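Local coordinates for protein fructokinase (Vibrio cholerae serotype O1, PDB 5EYN) that phosphorylates fructose at the expense of ATP, as a fructokinase of the PfkB carbohydrate kinase family, at residues V199-E204 with V232-A237; D266-G271 with K293-C298; D260-G265 with K306-A311. All blocks are in the same frame, centred on the assembly; numbering follows the deposited sequence.

Contact 1 (V199-E204 with V232-A237); sequences VVKFSE and VVTLGA. With ADP (adenosine-5'-diphosphate), chain E.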
# COMPACT_ATOMS: atom_id res chain seq x y z
N VAL A 199 16.95 13.56 -24.92
CA VAL A 199 16.68 14.60 -23.94
C VAL A 199 16.79 14.00 -22.55
O VAL A 199 16.21 12.94 -22.30
CB VAL A 199 15.24 15.13 -24.12
CG1 VAL A 199 14.89 16.19 -23.07
CG2 VAL A 199 15.04 15.71 -25.50
N VAL A 200 17.53 14.65 -21.66
CA VAL A 200 17.60 14.20 -20.28
C VAL A 200 17.32 15.40 -19.40
O VAL A 200 17.89 16.48 -19.60
CB VAL A 200 18.98 13.61 -19.93
CG1 VAL A 200 18.98 13.10 -18.50
CG2 VAL A 200 19.34 12.51 -20.91
N LYS A 201 16.43 15.21 -18.43
CA LYS A 201 16.08 16.22 -17.44
C LYS A 201 16.52 15.70 -16.08
O LYS A 201 16.17 14.57 -15.71
CB LYS A 201 14.58 16.49 -17.46
CG LYS A 201 14.11 17.54 -16.44
CD LYS A 201 13.90 16.94 -15.04
CE LYS A 201 12.94 17.70 -14.17
NZ LYS A 201 12.49 16.88 -13.03
N PHE A 202 17.30 16.52 -15.38
CA PHE A 202 17.75 16.24 -14.03
C PHE A 202 17.26 17.35 -13.14
O PHE A 202 17.22 18.49 -13.57
CB PHE A 202 19.28 16.32 -13.91
CG PHE A 202 20.07 15.39 -14.80
CD1 PHE A 202 20.40 14.11 -14.38
CD2 PHE A 202 20.57 15.83 -16.00
CE1 PHE A 202 21.18 13.28 -15.15
CE2 PHE A 202 21.37 15.01 -16.78
CZ PHE A 202 21.66 13.73 -16.36
N SER A 203 16.99 17.07 -11.87
CA SER A 203 17.05 18.13 -10.89
C SER A 203 18.53 18.38 -10.61
O SER A 203 19.39 17.53 -10.89
CB SER A 203 16.35 17.75 -9.60
OG SER A 203 17.14 16.82 -8.89
N GLU A 204 18.83 19.54 -10.05
CA GLU A 204 20.20 19.88 -9.70
C GLU A 204 20.79 18.79 -8.81
O GLU A 204 21.92 18.35 -8.98
CB GLU A 204 20.22 21.24 -8.99
CG GLU A 204 21.57 21.69 -8.49
CD GLU A 204 21.53 23.10 -7.92
OE1 GLU A 204 20.46 23.75 -7.99
OE2 GLU A 204 22.57 23.56 -7.40
N VAL A 232 18.40 19.33 -19.59
CA VAL A 232 17.76 20.37 -18.83
C VAL A 232 17.97 20.04 -17.36
O VAL A 232 17.77 18.91 -16.95
CB VAL A 232 16.28 20.45 -19.15
CG1 VAL A 232 15.62 21.53 -18.32
CG2 VAL A 232 16.08 20.71 -20.62
N VAL A 233 18.42 21.02 -16.58
CA VAL A 233 18.59 20.85 -15.16
C VAL A 233 17.62 21.80 -14.49
O VAL A 233 17.74 23.03 -14.62
CB VAL A 233 20.02 21.19 -14.69
CG1 VAL A 233 20.18 20.88 -13.21
CG2 VAL A 233 21.05 20.44 -15.53
N THR A 234 16.64 21.25 -13.77
CA THR A 234 15.68 22.10 -13.09
C THR A 234 16.28 22.68 -11.82
O THR A 234 17.07 22.03 -11.12
CB THR A 234 14.36 21.36 -12.80
OG1 THR A 234 14.63 20.19 -12.02
CG2 THR A 234 13.68 20.95 -14.11
N LEU A 235 15.88 23.91 -11.54
CA LEU A 235 16.45 24.71 -10.48
C LEU A 235 15.36 25.21 -9.54
O LEU A 235 15.48 26.28 -8.97
CB LEU A 235 17.18 25.91 -11.09
CG LEU A 235 18.18 25.62 -12.21
CD1 LEU A 235 18.65 26.92 -12.83
CD2 LEU A 235 19.34 24.82 -11.67
N GLY A 236 14.27 24.46 -9.40
CA GLY A 236 13.14 24.91 -8.58
C GLY A 236 12.63 26.26 -9.05
O GLY A 236 12.43 26.48 -10.24
N ALA A 237 12.40 27.17 -8.10
CA ALA A 237 11.91 28.51 -8.41
C ALA A 237 12.78 29.29 -9.39
O ALA A 237 12.30 30.23 -10.03
CB ALA A 237 11.75 29.29 -7.13
PB ADP E . 9.19 17.99 -8.53
O1B ADP E . 8.03 17.32 -9.22
O2B ADP E . 10.34 17.02 -8.36
O3B ADP E . 8.73 18.47 -7.17
PA ADP E . 10.59 20.38 -8.86
O1A ADP E . 9.92 20.79 -7.55
O2A ADP E . 11.92 19.76 -8.50
O3A ADP E . 9.65 19.23 -9.41
O5' ADP E . 10.87 21.62 -9.83
C5' ADP E . 10.76 21.50 -11.20
C4' ADP E . 10.26 22.73 -11.93
O4' ADP E . 9.05 23.17 -11.36
C3' ADP E . 11.18 23.90 -11.96
O3' ADP E . 12.12 23.78 -12.99
C2' ADP E . 10.24 25.00 -12.19
O2' ADP E . 9.82 25.09 -13.50
C1' ADP E . 9.08 24.57 -11.39
N9 ADP E . 9.08 25.04 -10.04
C8 ADP E . 9.36 24.36 -8.92
N7 ADP E . 9.22 25.13 -7.86
C5 ADP E . 8.84 26.35 -8.26
C6 ADP E . 8.53 27.54 -7.64
N6 ADP E . 8.62 27.68 -6.22
N1 ADP E . 8.17 28.59 -8.37
C2 ADP E . 8.07 28.53 -9.71
N3 ADP E . 8.36 27.38 -10.37
C4 ADP E . 8.74 26.30 -9.66
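The Phe202 ring meets Val232 O obliquely, and on one face it takes Val200 CG1 of its own strand, 3.4 Å above the plane and shifted toward the rim. Helix 204-211 adds Leu207 and Leu210 to the surroundings of the ring. The two strands run parallel, their short axes 23° apart. Val232 N bonds to Val200 O, Phe202 N to Val232 O at 2.9 Å, and Thr234 N to Phe202 O at 2.8 Å; a fourth, weak bond runs from Glu204 N to Thr234 O at 3.2 Å. This is a beta-alpha-beta crossover of the large sheet, with helices 204-211 and 216-222 between the strands. Val233, on the Phe202 side, sets CG1 against Glu204 CA at 3.6 Å. On the other side, Lys201 CG stands anti to the backbone N (chi1 180°) and the chain bends at chi2 (-83°), which carries CE across the Thr234 side chain at about a right angle. Lys201 CE and Thr234 CG2 are only 3.3 Å apart, a tight fit. Thr234 also turns CB to the ribose, 3.3 Å from ADP O3'. Beyond it Gly236 O lies against ADP C2' at 3.3 Å. The buried ammonium of Lys201, with a long, weak ion pair to Asp172, lies on the phosphate side of the nucleotide, where, together with the nearby calcium ion, its charge would probably offset part of the phosphates' negative charge.

Contact 2 (D266-G271 with K293-C298); sequences DAFVGG and KWANGC. With ADP (adenosine-5'-diphosphate), chain E; BEF (beryllium trifluoride ion), chain D; FRU (beta-D-fructofuranose), chain B.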
# COMPACT_ATOMS: atom_id res chain seq x y z
N ASP A 266 7.41 16.55 -13.20
CA ASP A 266 6.74 15.82 -14.27
C ASP A 266 5.89 16.76 -15.11
O ASP A 266 5.78 16.60 -16.32
CB ASP A 266 5.87 14.70 -13.71
CG ASP A 266 6.64 13.73 -12.86
OD1 ASP A 266 7.85 13.50 -13.17
OD2 ASP A 266 6.04 13.21 -11.89
N ALA A 267 5.30 17.76 -14.46
CA ALA A 267 4.54 18.80 -15.18
C ALA A 267 5.48 19.54 -16.12
O ALA A 267 5.16 19.84 -17.27
CB ALA A 267 3.94 19.77 -14.18
N PHE A 268 6.66 19.85 -15.61
CA PHE A 268 7.73 20.46 -16.39
C PHE A 268 8.04 19.62 -17.64
O PHE A 268 8.03 20.12 -18.76
CB PHE A 268 8.97 20.61 -15.51
CG PHE A 268 10.15 21.24 -16.19
CD1 PHE A 268 10.45 22.59 -16.02
CD2 PHE A 268 10.98 20.49 -17.01
CE1 PHE A 268 11.54 23.16 -16.65
CE2 PHE A 268 12.06 21.07 -17.66
CZ PHE A 268 12.35 22.40 -17.47
N VAL A 269 8.28 18.33 -17.44
CA VAL A 269 8.58 17.46 -18.57
C VAL A 269 7.41 17.42 -19.53
O VAL A 269 7.60 17.42 -20.75
CB VAL A 269 8.93 16.04 -18.08
CG1 VAL A 269 9.00 15.06 -19.24
CG2 VAL A 269 10.22 16.09 -17.32
N GLY A 270 6.20 17.38 -19.00
CA GLY A 270 5.02 17.38 -19.86
C GLY A 270 4.93 18.59 -20.77
O GLY A 270 4.66 18.46 -21.96
N GLY A 271 5.18 19.77 -20.23
CA GLY A 271 5.18 20.96 -21.06
C GLY A 271 6.29 20.94 -22.10
O GLY A 271 6.08 21.28 -23.27
N LYS A 293 10.23 27.37 -21.62
CA LYS A 293 9.37 28.39 -21.04
C LYS A 293 8.02 27.78 -20.67
O LYS A 293 7.49 28.03 -19.58
CB LYS A 293 9.19 29.53 -22.05
CG LYS A 293 8.23 30.62 -21.62
CD LYS A 293 8.17 31.75 -22.67
CE LYS A 293 7.28 32.91 -22.21
NZ LYS A 293 7.27 34.02 -23.19
N TRP A 294 7.45 26.98 -21.56
CA TRP A 294 6.22 26.25 -21.25
C TRP A 294 6.44 25.32 -20.06
O TRP A 294 5.60 25.25 -19.16
CB TRP A 294 5.76 25.43 -22.45
CG TRP A 294 4.99 26.21 -23.49
CD1 TRP A 294 5.37 27.38 -24.09
CD2 TRP A 294 3.72 25.86 -24.05
NE1 TRP A 294 4.40 27.78 -24.99
CE2 TRP A 294 3.38 26.87 -24.98
CE3 TRP A 294 2.84 24.79 -23.86
CZ2 TRP A 294 2.20 26.83 -25.70
CZ3 TRP A 294 1.67 24.77 -24.57
CH2 TRP A 294 1.36 25.78 -25.49
N ALA A 295 7.54 24.58 -20.07
CA ALA A 295 7.86 23.65 -19.00
C ALA A 295 7.88 24.34 -17.64
O ALA A 295 7.31 23.84 -16.66
CB ALA A 295 9.21 23.00 -19.28
N ASN A 296 8.54 25.49 -17.57
CA ASN A 296 8.60 26.23 -16.32
C ASN A 296 7.20 26.66 -15.86
O ASN A 296 6.90 26.60 -14.68
CB ASN A 296 9.49 27.46 -16.45
CG ASN A 296 10.96 27.16 -16.28
OD1 ASN A 296 11.36 26.25 -15.56
ND2 ASN A 296 11.78 27.99 -16.92
N GLY A 297 6.37 27.10 -16.79
CA GLY A 297 5.02 27.51 -16.44
C GLY A 297 4.18 26.37 -15.93
O GLY A 297 3.44 26.51 -14.97
N CYS A 298 4.31 25.21 -16.56
CA CYS A 298 3.62 24.02 -16.11
C CYS A 298 4.09 23.60 -14.72
O CYS A 298 3.29 23.25 -13.88
CB CYS A 298 3.83 22.88 -17.10
SG CYS A 298 3.00 23.11 -18.69
PB ADP E . 9.19 17.99 -8.53
O1B ADP E . 8.03 17.32 -9.22
O2B ADP E . 10.34 17.02 -8.36
O3B ADP E . 8.73 18.47 -7.17
PA ADP E . 10.59 20.38 -8.86
O1A ADP E . 9.92 20.79 -7.55
O2A ADP E . 11.92 19.76 -8.50
O3A ADP E . 9.65 19.23 -9.41
O5' ADP E . 10.87 21.62 -9.83
C5' ADP E . 10.76 21.50 -11.20
C4' ADP E . 10.26 22.73 -11.93
O4' ADP E . 9.05 23.17 -11.36
C3' ADP E . 11.18 23.90 -11.96
O3' ADP E . 12.12 23.78 -12.99
C2' ADP E . 10.24 25.00 -12.19
O2' ADP E . 9.82 25.09 -13.50
C1' ADP E . 9.08 24.57 -11.39
N9 ADP E . 9.08 25.04 -10.04
C8 ADP E . 9.36 24.36 -8.92
N7 ADP E . 9.22 25.13 -7.86
C5 ADP E . 8.84 26.35 -8.26
C6 ADP E . 8.53 27.54 -7.64
N6 ADP E . 8.62 27.68 -6.22
N1 ADP E . 8.17 28.59 -8.37
C2 ADP E . 8.07 28.53 -9.71
N3 ADP E . 8.36 27.38 -10.37
C4 ADP E . 8.74 26.30 -9.66
BE BEF D . 8.78 15.66 -9.13
F1 BEF D . 8.06 15.89 -7.79
F2 BEF D . 7.81 15.37 -10.31
F3 BEF D . 9.61 14.40 -9.10
C1 FRU B . 7.01 7.78 -8.46
C2 FRU B . 6.56 9.08 -7.82
C3 FRU B . 5.08 9.24 -7.55
C4 FRU B . 4.79 10.68 -7.84
C5 FRU B . 5.83 11.00 -8.85
C6 FRU B . 6.32 12.43 -8.80
O1 FRU B . 6.54 7.67 -9.77
O2 FRU B . 7.25 9.19 -6.61
O3 FRU B . 4.82 8.81 -6.25
O4 FRU B . 3.53 10.90 -8.37
O5 FRU B . 6.93 10.12 -8.67
O6 FRU B . 7.32 12.66 -9.77
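Asn296 OD1 touches Phe268 CE1 at 3.3 Å, in the plane of the ring and at its edge, and the same oxygen accepts a 2.8 Å hydrogen bond from ADP O2'. Amide and ring lie side by side, their planes 61° apart, and the ribose hydroxyl lies at the ring edge beside the amide, touching one residue from each helix. The next shell is Ala295: its CB stands 3.4 Å from the centroid of the Phe268 ring, almost on the ring normal, a CH-pi contact. Phe268 CG is anti to the backbone N (chi1 -179°), which lays the ring over this methyl. Further in, Cys298 CB abuts Ala267 O at 3.3 Å, and Gly271, without a side chain, brings its CA to 4.3 Å from Ala295 CA. Small residues thus let helices 264-278 and 285-302 pack with short-segment axes 7.0 Å apart, running roughly antiparallel at 148°. Two residues before Phe268, in the first turn of helix 264-278, Asp266 faces the sugar: OD2 has a 2.5 Å hydrogen bond with FRU O6, and N donates to BEF F2. Asn49 and Asn174 bind the two carboxylate oxygens and position the group. On the nucleotide side Val251 does the same: its O holds Asn296 ND2, which fixes the amide flip and presents OD1 as acceptor to the ribose.

Contact 3 (D260-G265 with K306-A311); sequences DTTGAG and KGAMTA. With NA (sodium ion), chain F; ADP (adenosine-5'-diphosphate), chain E; BEF (beryllium trifluoride ion), chain D; FRU (beta-D-fructofuranose), chain B.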
# COMPACT_ATOMS: atom_id res chain seq x y z
N ASP A 260 1.87 22.20 -3.14
CA ASP A 260 2.33 20.81 -3.17
C ASP A 260 3.31 20.67 -4.32
O ASP A 260 2.95 20.88 -5.49
CB ASP A 260 1.15 19.85 -3.34
CG ASP A 260 1.56 18.40 -3.40
OD1 ASP A 260 2.71 18.09 -3.05
OD2 ASP A 260 0.72 17.56 -3.79
N THR A 261 4.56 20.35 -4.01
CA THR A 261 5.55 20.20 -5.07
C THR A 261 5.50 18.84 -5.75
O THR A 261 6.24 18.61 -6.69
CB THR A 261 6.98 20.42 -4.54
OG1 THR A 261 7.24 19.51 -3.46
CG2 THR A 261 7.15 21.85 -4.07
N THR A 262 4.67 17.92 -5.26
CA THR A 262 4.64 16.56 -5.81
C THR A 262 4.42 16.60 -7.31
O THR A 262 3.42 17.15 -7.78
CB THR A 262 3.50 15.73 -5.19
OG1 THR A 262 3.65 15.65 -3.77
CG2 THR A 262 3.47 14.31 -5.73
N GLY A 263 5.33 16.01 -8.06
CA GLY A 263 5.16 15.96 -9.49
C GLY A 263 5.40 17.25 -10.28
O GLY A 263 5.14 17.26 -11.48
N ALA A 264 5.86 18.33 -9.64
CA ALA A 264 6.17 19.56 -10.38
C ALA A 264 7.15 19.27 -11.52
O ALA A 264 7.06 19.82 -12.62
CB ALA A 264 6.74 20.62 -9.47
N GLY A 265 8.08 18.37 -11.29
CA GLY A 265 9.10 18.03 -12.27
C GLY A 265 8.47 17.32 -13.45
O GLY A 265 8.94 17.47 -14.57
N LYS A 306 -2.77 20.12 -4.33
CA LYS A 306 -2.31 18.81 -3.91
C LYS A 306 -2.63 17.78 -4.98
O LYS A 306 -3.67 17.79 -5.61
CB LYS A 306 -2.98 18.41 -2.60
CG LYS A 306 -2.43 19.14 -1.39
CD LYS A 306 -3.07 18.67 -0.08
CE LYS A 306 -2.53 19.42 1.10
NZ LYS A 306 -3.07 18.87 2.36
N GLY A 307 -1.67 16.88 -5.17
CA GLY A 307 -1.77 15.81 -6.16
C GLY A 307 -0.93 16.20 -7.35
O GLY A 307 -0.93 17.35 -7.79
N ALA A 308 -0.18 15.25 -7.89
CA ALA A 308 0.68 15.52 -9.04
C ALA A 308 -0.10 15.99 -10.26
O ALA A 308 0.40 16.80 -11.03
CB ALA A 308 1.48 14.28 -9.40
N MET A 309 -1.31 15.48 -10.44
CA MET A 309 -2.03 15.75 -11.67
C MET A 309 -3.04 16.87 -11.55
O MET A 309 -3.53 17.38 -12.54
CB MET A 309 -2.80 14.51 -12.12
CG MET A 309 -1.92 13.35 -12.48
SD MET A 309 -2.92 11.97 -13.05
CE MET A 309 -1.64 10.77 -13.40
N THR A 310 -3.39 17.24 -10.32
CA THR A 310 -4.59 18.04 -10.10
C THR A 310 -4.56 19.36 -10.86
O THR A 310 -5.56 19.75 -11.48
CB THR A 310 -4.77 18.29 -8.62
OG1 THR A 310 -4.67 17.02 -7.94
CG2 THR A 310 -6.12 18.91 -8.36
N ALA A 311 -3.44 20.06 -10.79
CA ALA A 311 -3.33 21.40 -11.36
C ALA A 311 -2.51 21.44 -12.64
O ALA A 311 -2.08 22.50 -13.08
CB ALA A 311 -2.76 22.36 -10.31
NA NA F . -0.32 19.35 -7.79
PB ADP E . 9.19 17.99 -8.53
O1B ADP E . 8.03 17.32 -9.22
O2B ADP E . 10.34 17.02 -8.36
O3B ADP E . 8.73 18.47 -7.17
PA ADP E . 10.59 20.38 -8.86
O1A ADP E . 9.92 20.79 -7.55
O2A ADP E . 11.92 19.76 -8.50
O3A ADP E . 9.65 19.23 -9.41
O5' ADP E . 10.87 21.62 -9.83
C5' ADP E . 10.76 21.50 -11.20
C4' ADP E . 10.26 22.73 -11.93
O4' ADP E . 9.05 23.17 -11.36
C3' ADP E . 11.18 23.90 -11.96
O3' ADP E . 12.12 23.78 -12.99
C2' ADP E . 10.24 25.00 -12.19
O2' ADP E . 9.82 25.09 -13.50
C1' ADP E . 9.08 24.57 -11.39
N9 ADP E . 9.08 25.04 -10.04
C8 ADP E . 9.36 24.36 -8.92
N7 ADP E . 9.22 25.13 -7.86
C5 ADP E . 8.84 26.35 -8.26
C6 ADP E . 8.53 27.54 -7.64
N6 ADP E . 8.62 27.68 -6.22
N1 ADP E . 8.17 28.59 -8.37
C2 ADP E . 8.07 28.53 -9.71
N3 ADP E . 8.36 27.38 -10.37
C4 ADP E . 8.74 26.30 -9.66
BE BEF D . 8.78 15.66 -9.13
F1 BEF D . 8.06 15.89 -7.79
F2 BEF D . 7.81 15.37 -10.31
F3 BEF D . 9.61 14.40 -9.10
C1 FRU B . 7.01 7.78 -8.46
C2 FRU B . 6.56 9.08 -7.82
C3 FRU B . 5.08 9.24 -7.55
C4 FRU B . 4.79 10.68 -7.84
C5 FRU B . 5.83 11.00 -8.85
C6 FRU B . 6.32 12.43 -8.80
O1 FRU B . 6.54 7.67 -9.77
O2 FRU B . 7.25 9.19 -6.61
O3 FRU B . 4.82 8.81 -6.25
O4 FRU B . 3.53 10.90 -8.37
O5 FRU B . 6.93 10.12 -8.67
O6 FRU B . 7.32 12.66 -9.77
O HOH W 1 1.43 19.08 -6.88
O HOH W 2 2.74 16.12 -12.43
O HOH W 3 -0.76 19.37 -10.10
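Asp260 reaches across to the Lys306-Gly307 backbone, and its side chain can be traced atom by atom. CB lies 3.7 Å from Lys306 CA. CG stands anti to the backbone N (chi1 179°), which sends the carboxylate over that same backbone and on to the amide beyond. OD2 accepts a hydrogen bond from Gly307 N at 2.8 Å, fairly straight (162°) and meeting the oxygen nearly along its C-O axis. OD1 turns back to its own segment and is gripped twice. Thr262 OG1 comes to the syn lone pair at 2.7 Å, and Thr262 N approaches from above the carboxylate plane at 3.0 Å, forming an Asx turn. These bonds hold the carboxylate against rotation at the start of the Asp-Thr-Thr-Gly-Ala-Gly-Asp signature of PfkB kinases. The signature forms a type II turn from Thr261 to Ala264 with Gly263 as N-cap of helix 264-278. Such a helix N terminus is the family's anion hole, consistent with Gly263 N donating to BEF F1 at 2.7 Å beside the ADP phosphates. Ala308 packs under this turn: its CB is 4.0 Å from Gly263 CA, and its CA makes a CA-H...O contact with Thr262 O. Waters add further links. One molecule donates to both Asp260 O and Thr262 O and also binds the sodium ion; another joins Gly263 O to Ala308 O. Gly307 O coordinates the sodium at 2.1 Å, with Ala302 and Gln305 carbonyls completing the protein ligands. Thr310 OG1 donates to Lys306 O at 2.6 Å, tying down the 306-311 loop, while the extended Lys306 chain leads away to Asp34 and Pro33.

From the N terminus, contact 1 comes first: it joins strand 199-203 to strand 230-234 and closes a loop containing helices 204-211 and 216-222. It is complete before contact 3 opens at 260-265. Contact 3 returns only at 306-311, beyond two helices, and contact 2 nests inside that loop, pairing helix 264-278 with helix 285-302, its first segment, 266-271, following directly on 260-265. The link between sheet and helices is Phe268, whose CZ packs on Val232 and Thr234, while Lys201 reaches Val269 and comes near Gly265. All three contacts border ADP; contacts 2 and 3 also adjoin the beryllium fluoride and the fructose.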